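Local atomic coordinates of tRNA-splicing endonuclease (Sulfolobus tokodaii, PDB entry 2CV8), a protein that probably cuts introns out of precursor tRNA at both splice sites, leaving 2',3'-cyclic phosphate and 5'-hydroxyl ends. Residues 28-33 against 44-49; 131-136 against 158-163. All coordinates share one frame; numbering follows the deposited sequence.

Contact 1: residues 28-33 against 44-49; sequences GKPIGI and SELILS
Two backbone bonds set the register of 28-33 against 44-49: K29 N gives its hydrogen to I47 O at 2.9 Å, and I47 N returns the bond to K29 O at 2.9 Å. K29 and I47 are therefore an antiparallel hydrogen-bonded pair, and P30 with L46 is the non-hydrogen-bonded pair beside it. A third bond, from I31 N to E45 O at 3.3 Å, runs nearly along the C=O axis.

I31 makes the broadest side-chain contact. Its CB stands 3.9 Å from S44 OG. With CG1 anti to the carbonyl carbon (chi1 -60°), the chain turns toward I47, and CG1 lies against E45 O and within 3.5 Å of I47 CD1. The nearly extended second torsion (chi2 -164°) carries the tip, CD1, between the CG methylene of E45 and the CD1 methyl of I47, crossing both side chains obliquely.

Just past the ladder, S44 OG sits between its own backbone N and carbonyl carbon, and from there donates to I31 O at 2.6 Å, in the carbonyl plane and on a lone pair. An alanine here would probably leave I31 O without this bond and loosen the end of the pairing.

On the face opposite to K29 and I47, P30 CG lies alongside L46 CD2 at 3.9 Å, with P36 and I42 also against the proline. G28, without a side chain, lies with its CA against L46 CD1.

The arrangement is the edge of a mixed beta-sheet in the N-terminal domain: 29-30 is outermost within the chain, and 46-49 hydrogen-bonds on its far side to strand 9-12.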
ATOM      1  N   GLY B  28      21.330  13.008  12.228  1.00  7.54           N
ATOM      2  CA  GLY B  28      22.501  12.157  12.287  1.00 22.14           C
ATOM      3  C   GLY B  28      22.572  11.190  13.453  1.00 26.70           C
ATOM      4  O   GLY B  28      21.722  11.188  14.348  1.00 22.19           O
ATOM      5  N   LYS B  29      23.616  10.366  13.431  1.00 23.20           N
ATOM      6  CA  LYS B  29      23.857   9.364  14.457  1.00 17.82           C
ATOM      7  C   LYS B  29      25.316   9.413  14.894  1.00 16.85           C
ATOM      8  O   LYS B  29      26.219   9.471  14.067  1.00 22.33           O
ATOM      9  CB  LYS B  29      23.534   7.984  13.892  1.00 21.61           C
ATOM     10  CG  LYS B  29      23.769   6.830  14.851  1.00 48.96           C
ATOM     11  CD  LYS B  29      23.434   5.497  14.188  1.00 59.80           C
ATOM     12  CE  LYS B  29      23.763   4.322  15.096  1.00 69.30           C
ATOM     13  NZ  LYS B  29      25.218   4.236  15.402  1.00 65.23           N
ATOM     14  N   PRO B  30      25.569   9.429  16.207  1.00 32.39           N
ATOM     15  CA  PRO B  30      26.958   9.466  16.666  1.00 27.13           C
ATOM     16  C   PRO B  30      27.585   8.094  16.464  1.00 33.59           C
ATOM     17  O   PRO B  30      26.894   7.071  16.510  1.00 42.97           O
ATOM     18  CB  PRO B  30      26.826   9.831  18.140  1.00 27.17           C
ATOM     19  CG  PRO B  30      25.567  10.621  18.183  1.00 33.33           C
ATOM     20  CD  PRO B  30      24.659   9.795  17.303  1.00 34.49           C
ATOM     21  N   ILE B  31      28.889   8.090  16.209  1.00 28.32           N
ATOM     22  CA  ILE B  31      29.657   6.868  15.984  1.00 25.09           C
ATOM     23  C   ILE B  31      29.824   6.052  17.270  1.00 31.48           C
ATOM     24  O   ILE B  31      30.343   6.561  18.265  1.00 33.17           O
ATOM     25  CB  ILE B  31      31.070   7.214  15.459  1.00 28.07           C
ATOM     26  CG1 ILE B  31      30.962   7.971  14.133  1.00 27.06           C
ATOM     27  CG2 ILE B  31      31.914   5.948  15.340  1.00 14.64           C
ATOM     28  CD1 ILE B  31      32.270   8.015  13.347  1.00 26.59           C
ATOM     29  N   GLY B  32      29.390   4.793  17.254  1.00 26.58           N
ATOM     30  CA  GLY B  32      29.538   3.958  18.438  1.00 34.16           C
ATOM     31  C   GLY B  32      28.291   3.827  19.292  1.00 40.96           C
ATOM     32  O   GLY B  32      28.107   2.812  19.967  1.00 38.47           O
ATOM     33  N   ILE B  33      27.446   4.858  19.290  1.00 45.06           N
ATOM     34  CA  ILE B  33      26.190   4.837  20.044  1.00 38.25           C
ATOM     35  C   ILE B  33      25.095   4.555  19.024  1.00 40.95           C
ATOM     36  O   ILE B  33      25.267   4.831  17.836  1.00 38.89           O
ATOM     37  CB  ILE B  33      25.845   6.197  20.659  1.00 35.01           C
ATOM     38  CG1 ILE B  33      27.104   6.922  21.113  1.00 47.25           C
ATOM     39  CG2 ILE B  33      24.903   5.998  21.841  1.00 46.56           C
ATOM     40  CD1 ILE B  33      26.809   8.274  21.735  1.00 45.99           C
ATOM     41  N   SER B  44      31.216  11.314  20.277  1.00 34.30           N
ATOM     42  CA  SER B  44      31.869  10.884  19.059  1.00 25.10           C
ATOM     43  C   SER B  44      31.297  11.673  17.897  1.00 17.53           C
ATOM     44  O   SER B  44      30.174  12.161  17.966  1.00 23.12           O
ATOM     45  CB  SER B  44      31.662   9.386  18.848  1.00 26.33           C
ATOM     46  OG  SER B  44      30.284   9.056  18.815  1.00 46.62           O
ATOM     47  N   GLU B  45      32.088  11.799  16.838  1.00 22.67           N
ATOM     48  CA  GLU B  45      31.692  12.526  15.640  1.00 25.78           C
ATOM     49  C   GLU B  45      30.284  12.182  15.185  1.00 18.30           C
ATOM     50  O   GLU B  45      29.888  11.029  15.163  1.00 31.05           O
ATOM     51  CB  GLU B  45      32.691  12.257  14.508  1.00 27.38           C
ATOM     52  CG  GLU B  45      33.298  10.871  14.498  1.00 44.89           C
ATOM     53  CD  GLU B  45      34.568  10.786  15.318  1.00 50.80           C
ATOM     54  OE1 GLU B  45      35.274   9.762  15.228  1.00 56.82           O
ATOM     55  OE2 GLU B  45      34.862  11.748  16.052  1.00 69.35           O
ATOM     56  N   LEU B  46      29.532  13.209  14.832  1.00 27.06           N
ATOM     57  CA  LEU B  46      28.166  13.048  14.379  1.00 22.05           C
ATOM     58  C   LEU B  46      28.213  12.642  12.913  1.00 23.56           C
ATOM     59  O   LEU B  46      28.927  13.247  12.119  1.00 38.24           O
ATOM     60  CB  LEU B  46      27.422  14.384  14.552  1.00 25.35           C
ATOM     61  CG  LEU B  46      25.892  14.494  14.603  1.00 19.36           C
ATOM     62  CD1 LEU B  46      25.312  14.573  13.214  1.00 26.38           C
ATOM     63  CD2 LEU B  46      25.332  13.301  15.384  1.00 31.74           C
ATOM     64  N   ILE B  47      27.474  11.603  12.553  1.00 22.72           N
ATOM     65  CA  ILE B  47      27.442  11.178  11.165  1.00 20.08           C
ATOM     66  C   ILE B  47      26.089  11.441  10.509  1.00 18.73           C
ATOM     67  O   ILE B  47      25.063  10.927  10.938  1.00 22.81           O
ATOM     68  CB  ILE B  47      27.827   9.697  11.036  1.00 21.72           C
ATOM     69  CG1 ILE B  47      29.347   9.580  11.193  1.00 18.01           C
ATOM     70  CG2 ILE B  47      27.388   9.141   9.685  1.00  7.52           C
ATOM     71  CD1 ILE B  47      29.924   8.264  10.769  1.00 25.59           C
ATOM     72  N   LEU B  48      26.100  12.266   9.469  1.00 22.01           N
ATOM     73  CA  LEU B  48      24.888  12.619   8.745  1.00 20.59           C
ATOM     74  C   LEU B  48      24.858  11.958   7.385  1.00 17.69           C
ATOM     75  O   LEU B  48      25.881  11.836   6.724  1.00 17.06           O
ATOM     76  CB  LEU B  48      24.800  14.136   8.543  1.00 25.44           C
ATOM     77  CG  LEU B  48      24.581  15.068   9.740  1.00 30.92           C
ATOM     78  CD1 LEU B  48      24.581  16.520   9.242  1.00 17.32           C
ATOM     79  CD2 LEU B  48      23.258  14.726  10.451  1.00 13.71           C
ATOM     80  N   SER B  49      23.671  11.540   6.966  1.00 20.82           N
ATOM     81  CA  SER B  49      23.497  10.920   5.666  1.00 15.51           C
ATOM     82  C   SER B  49      23.349  12.051   4.658  1.00 22.51           C
ATOM     83  O   SER B  49      23.038  13.185   5.041  1.00 21.47           O
ATOM     84  CB  SER B  49      22.239  10.061   5.660  1.00  6.01           C
ATOM     85  OG  SER B  49      21.078  10.838   5.892  1.00 22.28           O
TER

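Contact 2: residues 131-136 against 158-163; sequences IALDEN and LILGIV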
ATOM      1  N   ILE B 131       7.455   4.695   3.769  1.00 28.77           N
ATOM      2  CA  ILE B 131       8.211   4.136   2.665  1.00 27.81           C
ATOM      3  C   ILE B 131       7.961   5.042   1.478  1.00 28.69           C
ATOM      4  O   ILE B 131       6.826   5.160   1.016  1.00 22.29           O
ATOM      5  CB  ILE B 131       7.750   2.712   2.341  1.00 23.30           C
ATOM      6  CG1 ILE B 131       8.372   1.735   3.351  1.00 19.16           C
ATOM      7  CG2 ILE B 131       8.099   2.371   0.905  1.00  2.63           C
ATOM      8  CD1 ILE B 131       7.848   0.341   3.264  1.00 13.80           C
ATOM      9  N   ALA B 132       9.020   5.697   1.007  1.00 30.12           N
ATOM     10  CA  ALA B 132       8.913   6.608  -0.125  1.00 33.07           C
ATOM     11  C   ALA B 132       8.787   5.849  -1.444  1.00 38.11           C
ATOM     12  O   ALA B 132       9.446   4.828  -1.658  1.00 29.19           O
ATOM     13  CB  ALA B 132      10.118   7.531  -0.164  1.00 21.42           C
ATOM     14  N   LEU B 133       7.939   6.363  -2.329  1.00 40.55           N
ATOM     15  CA  LEU B 133       7.719   5.730  -3.612  1.00 32.31           C
ATOM     16  C   LEU B 133       7.555   6.722  -4.749  1.00 39.34           C
ATOM     17  O   LEU B 133       7.120   7.859  -4.557  1.00 39.20           O
ATOM     18  CB  LEU B 133       6.482   4.835  -3.534  1.00 10.51           C
ATOM     19  CG  LEU B 133       6.701   3.381  -3.929  1.00 22.19           C
ATOM     20  CD1 LEU B 133       7.919   2.796  -3.200  1.00 31.67           C
ATOM     21  CD2 LEU B 133       5.449   2.603  -3.615  1.00 20.82           C
ATOM     22  N   ASP B 134       7.922   6.264  -5.938  1.00 48.15           N
ATOM     23  CA  ASP B 134       7.820   7.044  -7.157  1.00 41.34           C
ATOM     24  C   ASP B 134       6.433   6.672  -7.682  1.00 45.09           C
ATOM     25  O   ASP B 134       6.145   5.508  -7.945  1.00 43.03           O
ATOM     26  CB  ASP B 134       8.965   6.626  -8.082  1.00 36.69           C
ATOM     27  CG  ASP B 134       8.784   7.087  -9.510  1.00 45.92           C
ATOM     28  OD1 ASP B 134       8.023   8.048  -9.774  1.00 42.05           O
ATOM     29  OD2 ASP B 134       9.436   6.472 -10.380  1.00 61.58           O
ATOM     30  N   GLU B 135       5.541   7.660  -7.721  1.00 39.23           N
ATOM     31  CA  GLU B 135       4.163   7.431  -8.142  1.00 43.68           C
ATOM     32  C   GLU B 135       4.014   6.488  -9.326  1.00 52.87           C
ATOM     33  O   GLU B 135       3.063   5.704  -9.390  1.00 54.91           O
ATOM     34  CB  GLU B 135       3.472   8.759  -8.459  1.00 35.53           C
ATOM     35  CG  GLU B 135       4.080   9.527  -9.627  1.00 60.13           C
ATOM     36  CD  GLU B 135       3.397  10.868  -9.875  1.00 65.34           C
ATOM     37  OE1 GLU B 135       3.868  11.618 -10.759  1.00 69.02           O
ATOM     38  OE2 GLU B 135       2.393  11.169  -9.190  1.00 67.77           O
ATOM     39  N   ASN B 136       4.965   6.539 -10.250  1.00 37.47           N
ATOM     40  CA  ASN B 136       4.891   5.711 -11.443  1.00 33.87           C
ATOM     41  C   ASN B 136       5.473   4.316 -11.303  1.00 26.82           C
ATOM     42  O   ASN B 136       4.997   3.379 -11.947  1.00 34.32           O
ATOM     43  CB  ASN B 136       5.554   6.459 -12.589  1.00 52.33           C
ATOM     44  CG  ASN B 136       5.144   7.910 -12.623  1.00 58.42           C
ATOM     45  OD1 ASN B 136       3.953   8.223 -12.750  1.00 38.31           O
ATOM     46  ND2 ASN B 136       6.121   8.811 -12.482  1.00 55.47           N
ATOM     47  N   LEU B 158       2.202   1.925   8.976  1.00 37.38           N
ATOM     48  CA  LEU B 158       2.947   1.906   7.718  1.00 28.43           C
ATOM     49  C   LEU B 158       2.308   2.902   6.753  1.00 29.03           C
ATOM     50  O   LEU B 158       1.083   2.950   6.607  1.00 40.92           O
ATOM     51  CB  LEU B 158       2.931   0.502   7.111  1.00 45.28           C
ATOM     52  CG  LEU B 158       3.908   0.233   5.963  1.00 51.13           C
ATOM     53  CD1 LEU B 158       3.507   1.050   4.756  1.00 66.07           C
ATOM     54  CD2 LEU B 158       5.333   0.568   6.393  1.00 47.52           C
ATOM     55  N   ILE B 159       3.145   3.681   6.075  1.00 46.89           N
ATOM     56  CA  ILE B 159       2.663   4.709   5.156  1.00 37.01           C
ATOM     57  C   ILE B 159       3.540   4.873   3.920  1.00 28.47           C
ATOM     58  O   ILE B 159       4.761   4.928   4.018  1.00 29.71           O
ATOM     59  CB  ILE B 159       2.569   6.070   5.890  1.00 27.35           C
ATOM     60  CG1 ILE B 159       1.528   5.980   7.000  1.00 29.86           C
ATOM     61  CG2 ILE B 159       2.183   7.178   4.929  1.00 15.20           C
ATOM     62  CD1 ILE B 159       1.299   7.277   7.719  1.00 29.30           C
ATOM     63  N   LEU B 160       2.890   4.955   2.763  1.00 28.27           N
ATOM     64  CA  LEU B 160       3.553   5.115   1.473  1.00 24.29           C
ATOM     65  C   LEU B 160       3.665   6.586   1.113  1.00 26.92           C
ATOM     66  O   LEU B 160       2.669   7.301   1.092  1.00 27.86           O
ATOM     67  CB  LEU B 160       2.752   4.388   0.388  1.00 47.42           C
ATOM     68  CG  LEU B 160       3.291   3.052  -0.116  1.00 60.05           C
ATOM     69  CD1 LEU B 160       4.499   3.328  -0.988  1.00 63.03           C
ATOM     70  CD2 LEU B 160       3.667   2.145   1.043  1.00 53.89           C
ATOM     71  N   GLY B 161       4.877   7.047   0.836  1.00 37.80           N
ATOM     72  CA  GLY B 161       5.050   8.438   0.463  1.00 29.15           C
ATOM     73  C   GLY B 161       5.266   8.515  -1.033  1.00 29.64           C
ATOM     74  O   GLY B 161       6.399   8.406  -1.507  1.00 34.14           O
ATOM     75  N   ILE B 162       4.184   8.709  -1.782  1.00 24.77           N
ATOM     76  CA  ILE B 162       4.273   8.776  -3.235  1.00 30.85           C
ATOM     77  C   ILE B 162       4.578  10.181  -3.746  1.00 34.93           C
ATOM     78  O   ILE B 162       3.770  11.101  -3.614  1.00 39.30           O
ATOM     79  CB  ILE B 162       2.989   8.229  -3.858  1.00 36.55           C
ATOM     80  CG1 ILE B 162       2.834   6.761  -3.442  1.00 38.04           C
ATOM     81  CG2 ILE B 162       3.041   8.366  -5.363  1.00 46.95           C
ATOM     82  CD1 ILE B 162       1.663   6.041  -4.068  1.00 53.62           C
ATOM     83  N   VAL B 163       5.760  10.312  -4.347  1.00 33.44           N
ATOM     84  CA  VAL B 163       6.270  11.576  -4.847  1.00 37.84           C
ATOM     85  C   VAL B 163       6.209  11.763  -6.352  1.00 45.19           C
ATOM     86  O   VAL B 163       6.501  10.847  -7.116  1.00 46.66           O
ATOM     87  CB  VAL B 163       7.755  11.753  -4.420  1.00 46.14           C
ATOM     88  CG1 VAL B 163       8.295  13.094  -4.887  1.00 53.46           C
ATOM     89  CG2 VAL B 163       7.876  11.632  -2.913  1.00 58.47           C
TER
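Strands 131-134 and 158-163 run parallel with a twist of 33° between their directions, and four backbone hydrogen bonds zip them together. I131 bonds across with both its N-H and its C=O, its N to I159 O at 2.7 Å and its O to G161 N at 2.7 Å. L133 repeats the pattern, N to G161 O at 2.7 Å and O to V163 N at 2.8 Å. The CA-H groups of L160 and I162 also face the carbonyl oxygens of I131 and L133, lining the seam between the bonds.

One face is knobbly with branched residues. I131, its CG1 anti to the carbonyl carbon (chi1 -79°), sends CD1 obliquely across L158, 4.0 Å from CD2, while its CG2 methyl lies 4.2 Å from L160 CD1. The L160 side chain appears to fill the dip between I131 and L133; its CD1 is 3.6 Å from L133 CB. Farther along, I162 CG1 stands 4.1 Å from L133 CB, and S141 of the second subunit packs on L133 and I162.

Helix 141-151, which links the two strands in a beta-alpha-beta crossover of the catalytic C-terminal domain, lays F147 on both I131 and L160, and V150 on L158.

The opposite face is low where A132 pairs with G161: one methyl beside a residue with no side chain. Helix 87-99 settles there, L90 and V93 against A132, and V93 also touches the taller V163. At the far end E135 N makes a weak bond to V163 O.

Overall arrangement
Contacts 1 and 2 follow one another along the chain and lie on opposite sides of its centre, each in its own beta-sheet and its own domain. Their centres are 27 Å apart and their nearest atoms about 13 Å, so neither touches the other. One hydrogen bond nevertheless joins the two beta-sheets: G28 O of contact 1 accepts from R105 NH2, on an outer strand of the beta-sheet that holds contact 2. Of the predicted catalytic residues, K156 has its side chain about 7 Å from that of L158 in contact 2, and Y117 has its side chain about 12 Å from that of K29 in contact 1. Of the two, contact 2 alone meets the second subunit.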